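Local coordinates for D-alanyl-lipoteichoic acid synthetase (Streptococcus pneumoniae, PDB 3BMA), which takes part in lipoteichoic acid biosynthesis and probably helps to add D-alanine to this cell-wall polymer, at residues P273-L278 and V318-Y323; K230-K235 and L352-W357; N40-P45 and P366-P371. The protein carries 1 engineered substitution. All blocks are in the same frame, centred on the assembly; numbering follows the deposited sequence.

Contact 1: P273-L278 and V318-Y323; sequences PEYNDL and VQKIRY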
# COMPACT_ATOMS: atom_id res chain seq x y z
N PRO C 273 -11.41 36.75 12.12
CA PRO C 273 -10.67 35.68 11.43
C PRO C 273 -11.14 35.48 9.98
O PRO C 273 -10.43 34.86 9.18
CB PRO C 273 -10.98 34.45 12.28
CG PRO C 273 -12.27 34.74 12.94
CD PRO C 273 -12.28 36.22 13.19
N GLU C 274 -12.32 36.01 9.64
CA GLU C 274 -12.89 35.96 8.29
C GLU C 274 -12.04 36.71 7.24
O GLU C 274 -12.14 36.42 6.04
CB GLU C 274 -14.33 36.48 8.32
CG GLU C 274 -15.12 36.42 7.00
CD GLU C 274 -15.44 35.02 6.52
OE1 GLU C 274 -15.57 34.10 7.35
OE2 GLU C 274 -15.58 34.84 5.29
N TYR C 275 -11.23 37.66 7.69
CA TYR C 275 -10.26 38.33 6.81
C TYR C 275 -9.17 37.36 6.35
O TYR C 275 -8.72 37.44 5.20
CB TYR C 275 -9.63 39.54 7.50
CG TYR C 275 -10.57 40.71 7.68
CD1 TYR C 275 -11.13 40.99 8.93
CD2 TYR C 275 -10.89 41.55 6.61
CE1 TYR C 275 -11.99 42.07 9.10
CE2 TYR C 275 -11.75 42.62 6.78
CZ TYR C 275 -12.29 42.88 8.02
OH TYR C 275 -13.15 43.94 8.19
N ASN C 276 -8.75 36.46 7.23
CA ASN C 276 -7.76 35.45 6.87
C ASN C 276 -8.40 34.31 6.07
O ASN C 276 -7.73 33.71 5.23
CB ASN C 276 -7.04 34.87 8.09
CG ASN C 276 -6.44 35.93 9.00
OD1 ASN C 276 -6.45 35.77 10.22
ND2 ASN C 276 -5.90 37.00 8.42
N ASP C 277 -9.67 34.02 6.33
CA ASP C 277 -10.41 32.99 5.60
C ASP C 277 -10.66 33.43 4.16
O ASP C 277 -10.64 32.61 3.25
CB ASP C 277 -11.76 32.66 6.26
CG ASP C 277 -11.62 31.91 7.58
OD1 ASP C 277 -10.49 31.51 7.96
OD2 ASP C 277 -12.66 31.72 8.26
N LEU C 278 -10.90 34.73 3.98
CA LEU C 278 -11.09 35.33 2.65
C LEU C 278 -9.84 35.20 1.79
O LEU C 278 -9.93 34.95 0.59
CB LEU C 278 -11.50 36.81 2.77
CG LEU C 278 -11.63 37.68 1.51
CD1 LEU C 278 -12.80 37.24 0.63
CD2 LEU C 278 -11.75 39.14 1.88
N VAL C 318 -15.79 47.92 4.99
CA VAL C 318 -15.88 47.80 3.53
C VAL C 318 -14.57 48.28 2.89
O VAL C 318 -14.05 47.64 1.98
CB VAL C 318 -17.10 48.56 2.95
CG1 VAL C 318 -17.01 48.70 1.43
CG2 VAL C 318 -18.40 47.85 3.32
N GLN C 319 -14.03 49.38 3.41
CA GLN C 319 -12.72 49.89 3.01
C GLN C 319 -11.60 48.89 3.29
O GLN C 319 -10.65 48.79 2.53
CB GLN C 319 -12.42 51.22 3.71
CG GLN C 319 -13.11 52.44 3.10
CD GLN C 319 -13.15 53.63 4.05
OE1 GLN C 319 -12.12 54.06 4.57
NE2 GLN C 319 -14.35 54.17 4.28
N LYS C 320 -11.74 48.15 4.39
CA LYS C 320 -10.77 47.12 4.76
C LYS C 320 -10.86 45.90 3.83
O LYS C 320 -9.83 45.30 3.48
CB LYS C 320 -10.96 46.69 6.22
CG LYS C 320 -9.75 45.98 6.80
CD LYS C 320 -9.96 45.52 8.23
CE LYS C 320 -8.96 44.41 8.55
NZ LYS C 320 -8.91 44.07 9.99
N ILE C 321 -12.09 45.57 3.44
CA ILE C 321 -12.38 44.50 2.49
C ILE C 321 -11.84 44.85 1.10
O ILE C 321 -11.08 44.08 0.51
CB ILE C 321 -13.91 44.16 2.45
CG1 ILE C 321 -14.31 43.39 3.71
CG2 ILE C 321 -14.27 43.33 1.21
CD1 ILE C 321 -15.79 43.39 4.02
N ARG C 322 -12.23 46.03 0.60
CA ARG C 322 -11.82 46.52 -0.71
C ARG C 322 -10.31 46.62 -0.87
O ARG C 322 -9.79 46.34 -1.95
CB ARG C 322 -12.47 47.88 -1.00
CG ARG C 322 -13.95 47.83 -1.37
CD ARG C 322 -14.42 49.19 -1.87
NE ARG C 322 -13.86 49.50 -3.18
CZ ARG C 322 -14.58 49.73 -4.28
NH1 ARG C 322 -15.90 49.72 -4.24
NH2 ARG C 322 -13.97 49.99 -5.43
N TYR C 323 -9.60 46.98 0.20
CA TYR C 323 -8.15 47.04 0.16
C TYR C 323 -7.51 45.67 -0.06
O TYR C 323 -6.59 45.54 -0.86
CB TYR C 323 -7.57 47.70 1.41
CG TYR C 323 -6.05 47.78 1.39
CD1 TYR C 323 -5.40 48.70 0.57
CD2 TYR C 323 -5.27 46.92 2.17
CE1 TYR C 323 -4.01 48.77 0.53
CE2 TYR C 323 -3.88 46.99 2.14
CZ TYR C 323 -3.26 47.92 1.32
OH TYR C 323 -1.89 47.98 1.28
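With CG of Tyr275 beside the backbone N (chi1 -71°), the phenol projects from its own helix toward Lys320. The first torsion of the lysine is the other half of the meeting: CG stands anti to N (chi1 -162°), and from there the chain runs extended and crosses the ring at about a right angle. CD sits over the hydroxyl end, 3.5 Å from Tyr275 CZ, and CE is centred above the face, 3.7 Å from the ring centroid in a CH-pi contact. The terminal NZ has passed to the far half of the ring, where it makes a cation-pi interaction at 4.0 Å from the centroid, 20° off the normal. A lysine suits this place because its methylenes are apolar enough to lie on an aromatic face while its ammonium still reaches polar partners: the backbone O atoms of Leu270 and Trp388. Helices 274-287 and 311-326 meet here, packed beside the parallel sheet of the SGNH-hydrolase-like fold. The first leads into strand 291-296, and the second belongs to the beta-alpha-beta crossover that carries the chain from there to strand 333-335. Ile321 ties the helix pair to the sheet: its CG1 lies obliquely beside the phenol, 4.1 Å from Tyr275 CE2, and its side chain also touches Ile296 of strand 291-296. Tyrosine combines a broad face for lysine with a polar rim, whose OH hydrogen-bonds to Tyr269 O and thus helps fix the ring. At the backbone, Gln324 NE2 of the second helix hydrogen-bonds to Tyr275 O.

Contact 2: K230-K235 and L352-W357; sequences KADAEK and LGWLGW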
# COMPACT_ATOMS: atom_id res chain seq x y z
N LYS C 230 -41.74 46.24 -7.96
CA LYS C 230 -42.19 47.29 -7.02
C LYS C 230 -43.53 46.93 -6.38
O LYS C 230 -43.72 47.14 -5.18
CB LYS C 230 -42.34 48.63 -7.76
CG LYS C 230 -42.34 49.88 -6.89
CD LYS C 230 -40.98 50.57 -6.92
CE LYS C 230 -41.12 52.09 -6.91
NZ LYS C 230 -41.55 52.62 -5.59
N ALA C 231 -44.44 46.40 -7.19
CA ALA C 231 -45.80 46.06 -6.75
C ALA C 231 -45.83 44.83 -5.86
O ALA C 231 -46.68 44.72 -4.97
CB ALA C 231 -46.71 45.86 -7.96
N ASP C 232 -44.90 43.90 -6.10
CA ASP C 232 -44.73 42.71 -5.28
C ASP C 232 -44.17 43.09 -3.90
O ASP C 232 -44.60 42.55 -2.88
CB ASP C 232 -43.80 41.72 -5.99
CG ASP C 232 -43.62 40.41 -5.22
OD1 ASP C 232 -44.62 39.87 -4.71
OD2 ASP C 232 -42.47 39.91 -5.15
N ALA C 233 -43.23 44.02 -3.90
CA ALA C 233 -42.55 44.47 -2.69
C ALA C 233 -43.44 45.33 -1.78
O ALA C 233 -43.33 45.23 -0.56
CB ALA C 233 -41.27 45.21 -3.04
N GLU C 234 -44.30 46.15 -2.37
CA GLU C 234 -45.26 46.97 -1.62
C GLU C 234 -46.32 46.10 -0.95
O GLU C 234 -46.76 46.39 0.16
CB GLU C 234 -45.95 47.98 -2.54
CG GLU C 234 -45.10 49.20 -2.89
CD GLU C 234 -45.61 49.96 -4.10
OE1 GLU C 234 -46.38 49.39 -4.91
OE2 GLU C 234 -45.24 51.15 -4.25
N LYS C 235 -46.71 45.03 -1.65
CA LYS C 235 -47.70 44.06 -1.17
C LYS C 235 -47.15 43.20 -0.03
O LYS C 235 -47.90 42.73 0.82
CB LYS C 235 -48.12 43.16 -2.34
CG LYS C 235 -49.44 42.43 -2.18
CD LYS C 235 -49.90 41.87 -3.52
CE LYS C 235 -51.09 40.93 -3.37
NZ LYS C 235 -50.68 39.58 -2.88
N LEU C 352 -29.91 41.07 0.00
CA LEU C 352 -30.41 41.70 -1.22
C LEU C 352 -31.71 41.03 -1.64
O LEU C 352 -31.88 39.82 -1.49
CB LEU C 352 -29.40 41.56 -2.36
CG LEU C 352 -28.55 42.75 -2.85
CD1 LEU C 352 -27.78 43.41 -1.73
CD2 LEU C 352 -27.60 42.28 -3.94
N GLY C 353 -32.62 41.84 -2.18
CA GLY C 353 -33.87 41.34 -2.71
C GLY C 353 -34.57 42.41 -3.51
O GLY C 353 -34.21 43.59 -3.44
N TRP C 354 -35.57 41.98 -4.27
CA TRP C 354 -36.45 42.84 -5.06
C TRP C 354 -35.72 43.80 -6.00
O TRP C 354 -35.12 43.37 -6.98
CB TRP C 354 -37.45 43.59 -4.15
CG TRP C 354 -38.52 42.71 -3.54
CD1 TRP C 354 -39.38 41.87 -4.21
CD2 TRP C 354 -38.87 42.61 -2.15
NE1 TRP C 354 -40.22 41.25 -3.32
CE2 TRP C 354 -39.93 41.68 -2.05
CE3 TRP C 354 -38.38 43.21 -0.98
CZ2 TRP C 354 -40.52 41.34 -0.83
CZ3 TRP C 354 -38.95 42.87 0.24
CH2 TRP C 354 -40.02 41.94 0.30
N LEU C 355 -35.75 45.10 -5.69
CA LEU C 355 -35.09 46.11 -6.51
C LEU C 355 -33.56 46.06 -6.37
O LEU C 355 -32.84 46.49 -7.27
CB LEU C 355 -35.61 47.52 -6.18
CG LEU C 355 -36.72 48.16 -7.04
CD1 LEU C 355 -37.94 47.27 -7.24
CD2 LEU C 355 -37.13 49.50 -6.45
N GLY C 356 -33.09 45.51 -5.25
CA GLY C 356 -31.66 45.28 -5.03
C GLY C 356 -31.06 44.24 -5.95
O GLY C 356 -29.86 44.28 -6.24
N TRP C 357 -31.89 43.31 -6.42
CA TRP C 357 -31.49 42.34 -7.43
C TRP C 357 -31.28 42.98 -8.80
O TRP C 357 -30.49 42.49 -9.61
CB TRP C 357 -32.53 41.22 -7.56
CG TRP C 357 -32.46 40.11 -6.53
CD1 TRP C 357 -33.52 39.53 -5.89
CD2 TRP C 357 -31.29 39.42 -6.04
NE1 TRP C 357 -33.09 38.55 -5.04
CE2 TRP C 357 -31.73 38.46 -5.11
CE3 TRP C 357 -29.91 39.53 -6.30
CZ2 TRP C 357 -30.85 37.61 -4.43
CZ3 TRP C 357 -29.04 38.69 -5.62
CH2 TRP C 357 -29.51 37.74 -4.70
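Trp354 meets helix 222-235 with two different parts of its indole, a face and an edge. Over the face lies the methyl of Ala233, its CB 3.7 Å from the centroid of the five-membered ring in a CH-pi contact and 3.6 Å from Trp354 CD2. The small side chain lets the ring settle close to the helix backbone. At the edge, Trp354 NE1 donates a hydrogen bond to Asp232 OD2 at 3.2 Å, bent to 146°. Tryptophan thus supplies both a flat apolar face and an N-H that the carboxylate can accept. The oxygen lies close to the indole plane, yet the carboxylate is turned 79° from it, and NE1 comes from above the carboxylate plane, 54° out of it. Segment 352-357 forms the end of the loop and the first turn of helix 355-369, the last long helix of the SGNH-hydrolase-like fold; in that clan the preceding loop usually carries the catalytic histidine. Asp56 OD1 accepts a hydrogen bond from Trp354 N, and Lys347 makes a cation-pi contact with the indole. Leu355 forks over the start of segment 230-235: CD1 packs 4.0 Å from Lys230 N, whereas CD2 meets the aliphatic Lys230 CD at 4.0 Å, the bent lysine chain lying obliquely against the leucine.

Contact 3: N40-P45 and P366-P371; sequences NVRFVP and PFLSNP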
# COMPACT_ATOMS: atom_id res chain seq x y z
N ASN C 40 -22.60 22.27 -23.57
CA ASN C 40 -23.78 22.77 -24.29
C ASN C 40 -24.42 24.00 -23.66
O ASN C 40 -24.97 24.85 -24.36
CB ASN C 40 -24.82 21.66 -24.45
CG ASN C 40 -24.24 20.38 -25.03
OD1 ASN C 40 -23.57 20.40 -26.07
ND2 ASN C 40 -24.49 19.26 -24.37
N VAL C 41 -24.37 24.08 -22.33
CA VAL C 41 -24.89 25.24 -21.60
C VAL C 41 -23.89 25.74 -20.55
O VAL C 41 -23.21 24.95 -19.90
CB VAL C 41 -26.25 24.96 -20.92
CG1 VAL C 41 -27.39 25.07 -21.92
CG2 VAL C 41 -26.24 23.60 -20.24
N ARG C 42 -23.82 27.06 -20.40
CA ARG C 42 -22.88 27.67 -19.47
C ARG C 42 -23.52 27.89 -18.10
O ARG C 42 -24.49 28.63 -17.96
CB ARG C 42 -22.36 28.99 -20.04
CG ARG C 42 -21.36 29.70 -19.15
CD ARG C 42 -21.07 31.07 -19.69
NE ARG C 42 -20.16 31.81 -18.83
CZ ARG C 42 -19.98 33.13 -18.89
NH1 ARG C 42 -20.66 33.86 -19.77
NH2 ARG C 42 -19.13 33.73 -18.06
N PHE C 43 -22.97 27.21 -17.10
CA PHE C 43 -23.35 27.43 -15.72
C PHE C 43 -22.25 28.21 -15.02
O PHE C 43 -21.06 27.93 -15.21
CB PHE C 43 -23.66 26.11 -15.00
CG PHE C 43 -25.03 25.55 -15.31
CD1 PHE C 43 -26.12 25.90 -14.53
CD2 PHE C 43 -25.22 24.66 -16.37
CE1 PHE C 43 -27.40 25.39 -14.82
CE2 PHE C 43 -26.49 24.14 -16.65
CZ PHE C 43 -27.58 24.51 -15.88
N VAL C 44 -22.65 29.20 -14.23
CA VAL C 44 -21.71 30.10 -13.56
C VAL C 44 -21.86 29.94 -12.05
O VAL C 44 -22.96 30.05 -11.52
CB VAL C 44 -21.97 31.59 -13.95
CG1 VAL C 44 -20.96 32.52 -13.28
CG2 VAL C 44 -21.92 31.76 -15.45
N PRO C 45 -20.73 29.66 -11.35
CA PRO C 45 -20.75 29.55 -9.90
C PRO C 45 -21.15 30.87 -9.24
O PRO C 45 -20.47 31.89 -9.41
CB PRO C 45 -19.29 29.20 -9.56
CG PRO C 45 -18.74 28.63 -10.80
CD PRO C 45 -19.39 29.40 -11.89
N PRO C 366 -23.78 42.40 -17.47
CA PRO C 366 -22.82 42.82 -18.50
C PRO C 366 -21.42 42.21 -18.34
O PRO C 366 -20.73 42.00 -19.34
CB PRO C 366 -22.73 44.34 -18.31
CG PRO C 366 -23.97 44.70 -17.61
CD PRO C 366 -24.23 43.57 -16.69
N PHE C 367 -21.03 41.93 -17.10
CA PHE C 367 -19.75 41.28 -16.79
C PHE C 367 -19.72 39.83 -17.27
O PHE C 367 -18.74 39.40 -17.90
CB PHE C 367 -19.48 41.36 -15.28
CG PHE C 367 -18.26 40.59 -14.83
CD1 PHE C 367 -16.98 41.06 -15.10
CD2 PHE C 367 -18.40 39.41 -14.11
CE1 PHE C 367 -15.86 40.35 -14.67
CE2 PHE C 367 -17.29 38.70 -13.69
CZ PHE C 367 -16.02 39.17 -13.96
N LEU C 368 -20.78 39.08 -16.98
CA LEU C 368 -20.85 37.67 -17.35
C LEU C 368 -21.22 37.44 -18.82
O LEU C 368 -20.81 36.44 -19.41
CB LEU C 368 -21.83 36.91 -16.44
CG LEU C 368 -21.56 36.81 -14.93
CD1 LEU C 368 -22.67 36.01 -14.27
CD2 LEU C 368 -20.21 36.18 -14.62
N SER C 369 -21.99 38.36 -19.40
CA SER C 369 -22.38 38.27 -20.82
C SER C 369 -21.21 38.52 -21.77
O SER C 369 -21.22 38.04 -22.91
CB SER C 369 -23.50 39.26 -21.15
OG SER C 369 -24.63 39.05 -20.32
N ASN C 370 -20.22 39.26 -21.28
CA ASN C 370 -19.00 39.53 -22.03
C ASN C 370 -17.78 39.00 -21.28
O ASN C 370 -17.09 39.77 -20.60
CB ASN C 370 -18.85 41.04 -22.27
CG ASN C 370 -20.04 41.64 -22.99
OD1 ASN C 370 -20.15 41.55 -24.21
ND2 ASN C 370 -20.93 42.27 -22.23
N PRO C 371 -17.51 37.69 -21.40
CA PRO C 371 -16.47 37.04 -20.59
C PRO C 371 -15.07 37.48 -20.99
O PRO C 371 -14.69 37.39 -22.16
CB PRO C 371 -16.67 35.54 -20.89
CG PRO C 371 -17.99 35.44 -21.58
CD PRO C 371 -18.14 36.73 -22.31
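Arg42 and Val44, alternate residues leading into and forming strand 43-47, both point toward Leu368 near the end of helix 355-369. The strand lies inside the five-stranded parallel sheet of an SGNH-hydrolase-like alpha/beta fold, flanked by strands 72-76 and 101-105, and the end of the helix packs against the sheet there. The apolar part of the contact is small and buried. Val44 CG1 and the branched end of Leu368 reach toward each other tip to tip, with Val44 CG1 4.0 Å from Leu368 CD2. A beta-branched valine keeps its bulk close to the strand, and the longer leucine spans the rest of the gap; Tyr71 touches both side chains. The polar part lies nearer the surface. Arg42 is stretched out, CG anti to the backbone N (chi1 -179°) and the chain straight as far as NE, which carries the guanidinium across to the helix terminus. There Arg42 NH1 donates to Leu368 O at a short 2.6 Å, the N-H...O angle being 156°. Carbonyls of the last helical turn lack the usual partners further along the helix, so a long cationic donor suits this position. NH2 of the same group hydrogen-bonds to Gln101 OE1, while Gln101 NE2 binds Phe367 O, so one amide at the start of the neighbouring strand joins arginine and helix. In van der Waals contact, the Pro371 ring lies obliquely beside the guanidinium, with CG 3.6 Å from Arg42 NH1. Asn370, just past the helix, ties back to its last turn: Asn370 ND2 donates to Pro366 O at 2.9 Å, in the carbonyl plane and on a lone pair.

In the fold
Contacts 2 and 3 share helix 355-369: contact 2 joins its start and the residue just before it to helix 222-235, and contact 3 its last turn to strand 43-47, with centres about 25 Å apart and nearest atoms about 10 Å apart. Contact 1 lies about 29 Å from contact 2 and about 26 Å from contact 3, centre to centre, and touches neither. It packs two helices together, one of which also touches strand 291-296, whereas contact 3 sets a helix end directly on strand 43-47 of the same sheet. Contact 2 is the most peripheral, about 22 Å from the chain centre; a bound glycerol, probably from crystallisation, comes within about 4 Å of the side chain of Leu355.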